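Local coordinates for protein nadph-flavin oxidoreductase (Vibrio harveyi, PDB 1BKJ) that catalyses the NADPH-dependent reduction of FMN to FMNH2, as a homodimer, and so supplies reduced flavin to luciferase for bioluminescence, at residues P91-I103 with I228-R240. Sequence-based numbering, arbitrary orientation.
Sequences PDVQADFTELTLI and ILPYLNSKGLAKR
Arg240, the C-terminal residue, lays its guanidinium on the Phe97 ring in an off-centre cation-pi stack, a worked example of how a chain end is fastened to a nitroreductase-fold domain. The planes lie 24° apart, and Arg240 CZ sits 3.5 Å from Phe97 CZ. With one face on the ring, the guanidinium of Arg240 turns its edge to Asp96 for a side-on salt bridge: NH2 meets the syn lone pair of OD1 at 2.9 Å, whereas NE reaches OD2 from above the carboxylate plane. CG of Arg240 lies between its backbone N and carbonyl carbon (chi1 53°), and the extended chain beyond sets CG against Phe97 CD1 and CD against CE1. NH2 also donates to OE1 of Gln94, a residue whose NE2 bonds Ala221 O of the second subunit, so the tail is linked to the dimer interface. Ahead of this tail, helix 228-234 closes in a Schellman motif at Gly236, and Lys239 N donates to Asp96 O at 2.8 Å. One water donates to Ala95 O and Phe97 O and accepts from Thr101 OG1 and Ala238 N. Arg240 O accepts twice from Thr98, from N in its carbonyl plane and from OG1 above it, at 2.7 Å.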
# COMPACT_ATOMS: atom_id res chain seq x y z
N PRO A 91 25.30 10.56 -1.82
CA PRO A 91 24.69 11.77 -2.39
C PRO A 91 24.38 11.71 -3.89
O PRO A 91 23.69 12.58 -4.40
CB PRO A 91 25.73 12.86 -2.10
CG PRO A 91 26.55 12.29 -0.97
CD PRO A 91 26.68 10.86 -1.38
N ASP A 92 24.85 10.66 -4.56
CA ASP A 92 24.61 10.48 -6.00
C ASP A 92 23.25 9.86 -6.33
O ASP A 92 22.91 9.74 -7.51
CB ASP A 92 25.73 9.67 -6.67
CG ASP A 92 27.03 10.45 -6.79
OD1 ASP A 92 26.99 11.70 -6.92
OD2 ASP A 92 28.10 9.80 -6.77
N VAL A 93 22.48 9.49 -5.30
CA VAL A 93 21.14 8.91 -5.44
C VAL A 93 20.22 9.89 -6.20
O VAL A 93 20.21 11.10 -5.91
CB VAL A 93 20.55 8.56 -4.01
CG1 VAL A 93 19.04 8.33 -4.04
CG2 VAL A 93 21.22 7.32 -3.47
N GLN A 94 19.54 9.36 -7.22
CA GLN A 94 18.58 10.11 -8.05
C GLN A 94 17.20 9.65 -7.57
O GLN A 94 16.72 8.58 -7.97
CB GLN A 94 18.76 9.82 -9.55
CG GLN A 94 20.16 10.16 -10.09
CD GLN A 94 20.22 10.17 -11.61
OE1 GLN A 94 19.83 11.15 -12.24
NE2 GLN A 94 20.76 9.11 -12.20
N ALA A 95 16.61 10.45 -6.69
CA ALA A 95 15.32 10.17 -6.08
C ALA A 95 14.06 10.76 -6.75
O ALA A 95 12.94 10.50 -6.30
CB ALA A 95 15.37 10.58 -4.61
N ASP A 96 14.26 11.49 -7.86
CA ASP A 96 13.17 12.18 -8.56
C ASP A 96 12.33 11.45 -9.61
O ASP A 96 11.42 12.05 -10.19
CB ASP A 96 13.67 13.54 -9.11
CG ASP A 96 14.75 13.40 -10.19
OD1 ASP A 96 15.64 12.52 -10.08
OD2 ASP A 96 14.71 14.19 -11.15
N PHE A 97 12.63 10.18 -9.86
CA PHE A 97 11.84 9.41 -10.82
C PHE A 97 10.51 8.99 -10.19
O PHE A 97 10.49 8.51 -9.05
CB PHE A 97 12.62 8.18 -11.28
CG PHE A 97 13.79 8.50 -12.15
CD1 PHE A 97 13.61 8.68 -13.54
CD2 PHE A 97 15.07 8.62 -11.60
CE1 PHE A 97 14.71 8.98 -14.38
CE2 PHE A 97 16.19 8.91 -12.42
CZ PHE A 97 16.01 9.09 -13.82
N THR A 98 9.41 9.17 -10.93
CA THR A 98 8.04 8.82 -10.48
C THR A 98 7.94 7.37 -9.97
O THR A 98 7.18 7.10 -9.04
CB THR A 98 7.00 9.14 -11.58
OG1 THR A 98 7.05 10.55 -11.86
CG2 THR A 98 5.57 8.77 -11.17
N GLU A 99 8.77 6.47 -10.53
CA GLU A 99 8.84 5.06 -10.12
C GLU A 99 9.09 4.94 -8.61
O GLU A 99 8.47 4.13 -7.93
CB GLU A 99 9.98 4.37 -10.89
CG GLU A 99 10.51 3.03 -10.33
CD GLU A 99 9.53 1.87 -10.41
OE1 GLU A 99 8.44 2.00 -11.01
OE2 GLU A 99 9.87 0.79 -9.88
N LEU A 100 9.98 5.80 -8.12
CA LEU A 100 10.35 5.82 -6.71
C LEU A 100 9.24 6.30 -5.77
O LEU A 100 9.11 5.81 -4.65
CB LEU A 100 11.66 6.59 -6.55
CG LEU A 100 12.83 5.94 -7.31
CD1 LEU A 100 14.08 6.73 -7.09
CD2 LEU A 100 13.04 4.48 -6.92
N THR A 101 8.39 7.20 -6.28
CA THR A 101 7.23 7.71 -5.54
C THR A 101 6.16 6.60 -5.54
O THR A 101 5.48 6.42 -4.52
CB THR A 101 6.73 9.07 -6.13
OG1 THR A 101 7.70 10.09 -5.83
CG2 THR A 101 5.37 9.49 -5.55
N LEU A 102 6.05 5.84 -6.64
CA LEU A 102 5.10 4.73 -6.72
C LEU A 102 5.48 3.65 -5.73
O LEU A 102 4.61 3.11 -5.06
CB LEU A 102 5.05 4.08 -8.10
CG LEU A 102 4.33 4.72 -9.28
CD1 LEU A 102 4.12 3.63 -10.33
CD2 LEU A 102 2.97 5.30 -8.85
N ILE A 103 6.79 3.38 -5.62
CA ILE A 103 7.32 2.38 -4.67
C ILE A 103 7.04 2.87 -3.25
O ILE A 103 6.57 2.09 -2.43
CB ILE A 103 8.85 2.11 -4.89
CG1 ILE A 103 9.02 1.16 -6.07
CG2 ILE A 103 9.52 1.48 -3.62
CD1 ILE A 103 10.49 0.96 -6.48
N ILE A 228 -0.91 18.75 -4.99
CA ILE A 228 -0.12 17.54 -4.72
C ILE A 228 1.14 17.33 -5.57
O ILE A 228 2.19 17.02 -4.98
CB ILE A 228 -1.06 16.27 -4.61
CG1 ILE A 228 -1.84 16.32 -3.29
CG2 ILE A 228 -0.29 14.92 -4.76
CD1 ILE A 228 -0.98 16.25 -2.02
N LEU A 229 1.06 17.50 -6.90
CA LEU A 229 2.26 17.36 -7.75
C LEU A 229 3.27 18.48 -7.43
O LEU A 229 4.45 18.17 -7.30
CB LEU A 229 1.94 17.24 -9.26
CG LEU A 229 3.09 16.92 -10.23
CD1 LEU A 229 3.71 15.55 -9.94
CD2 LEU A 229 2.58 16.98 -11.65
N PRO A 230 2.84 19.78 -7.29
CA PRO A 230 3.84 20.80 -6.95
C PRO A 230 4.48 20.53 -5.57
O PRO A 230 5.67 20.79 -5.37
CB PRO A 230 3.01 22.09 -6.93
CG PRO A 230 2.06 21.86 -8.00
CD PRO A 230 1.61 20.44 -7.78
N TYR A 231 3.70 19.96 -4.64
CA TYR A 231 4.21 19.60 -3.31
C TYR A 231 5.29 18.50 -3.42
O TYR A 231 6.33 18.62 -2.78
CB TYR A 231 3.09 19.14 -2.35
CG TYR A 231 3.61 18.40 -1.11
CD1 TYR A 231 4.37 19.07 -0.13
CD2 TYR A 231 3.40 17.00 -0.96
CE1 TYR A 231 4.94 18.36 0.97
CE2 TYR A 231 3.96 16.29 0.14
CZ TYR A 231 4.72 16.98 1.10
OH TYR A 231 5.28 16.31 2.16
N LEU A 232 5.01 17.42 -4.15
CA LEU A 232 5.97 16.34 -4.34
C LEU A 232 7.24 16.87 -5.01
O LEU A 232 8.34 16.62 -4.51
CB LEU A 232 5.36 15.19 -5.15
CG LEU A 232 4.29 14.30 -4.48
CD1 LEU A 232 3.74 13.30 -5.48
CD2 LEU A 232 4.85 13.57 -3.25
N ASN A 233 7.07 17.71 -6.04
CA ASN A 233 8.18 18.32 -6.78
C ASN A 233 9.04 19.24 -5.90
O ASN A 233 10.26 19.28 -6.08
CB ASN A 233 7.69 19.12 -7.99
CG ASN A 233 7.07 18.25 -9.08
OD1 ASN A 233 6.45 18.78 -10.00
ND2 ASN A 233 7.24 16.94 -8.99
N SER A 234 8.42 19.94 -4.94
CA SER A 234 9.11 20.84 -3.99
C SER A 234 10.02 20.06 -3.02
O SER A 234 10.96 20.62 -2.46
CB SER A 234 8.12 21.71 -3.20
OG SER A 234 7.49 21.01 -2.13
N LYS A 235 9.72 18.77 -2.84
CA LYS A 235 10.52 17.90 -1.98
C LYS A 235 11.50 17.08 -2.83
O LYS A 235 12.26 16.26 -2.31
CB LYS A 235 9.63 16.97 -1.13
CG LYS A 235 8.60 17.68 -0.20
CD LYS A 235 9.15 18.83 0.69
CE LYS A 235 10.27 18.44 1.67
NZ LYS A 235 9.94 17.26 2.50
N GLY A 236 11.49 17.33 -4.13
CA GLY A 236 12.38 16.67 -5.07
C GLY A 236 11.91 15.33 -5.57
O GLY A 236 12.71 14.54 -6.08
N LEU A 237 10.61 15.05 -5.43
CA LEU A 237 10.04 13.78 -5.86
C LEU A 237 9.18 13.91 -7.11
O LEU A 237 8.68 14.99 -7.41
CB LEU A 237 9.21 13.18 -4.72
CG LEU A 237 9.95 12.88 -3.41
CD1 LEU A 237 8.98 12.54 -2.32
CD2 LEU A 237 10.94 11.74 -3.62
N ALA A 238 9.05 12.81 -7.86
CA ALA A 238 8.22 12.72 -9.08
C ALA A 238 8.33 13.87 -10.09
O ALA A 238 7.32 14.45 -10.51
CB ALA A 238 6.75 12.46 -8.68
N LYS A 239 9.56 14.19 -10.45
CA LYS A 239 9.83 15.28 -11.40
C LYS A 239 9.91 14.80 -12.84
O LYS A 239 9.85 15.61 -13.77
CB LYS A 239 11.12 16.01 -11.00
CG LYS A 239 11.00 16.75 -9.67
CD LYS A 239 12.30 17.39 -9.21
CE LYS A 239 12.56 18.72 -9.88
NZ LYS A 239 13.88 19.29 -9.44
N ARG A 240 10.05 13.48 -13.01
CA ARG A 240 10.14 12.84 -14.33
C ARG A 240 9.77 11.36 -14.20
O ARG A 240 9.47 10.92 -13.08
CB ARG A 240 11.56 12.99 -14.94
CG ARG A 240 12.68 12.53 -14.04
CD ARG A 240 14.03 12.86 -14.60
NE ARG A 240 15.02 12.80 -13.53
CZ ARG A 240 16.32 12.55 -13.68
NH1 ARG A 240 16.83 12.31 -14.89
NH2 ARG A 240 17.11 12.50 -12.62
OXT ARG A 240 9.78 10.66 -15.22
O HOH W 1 10.27 10.30 -6.98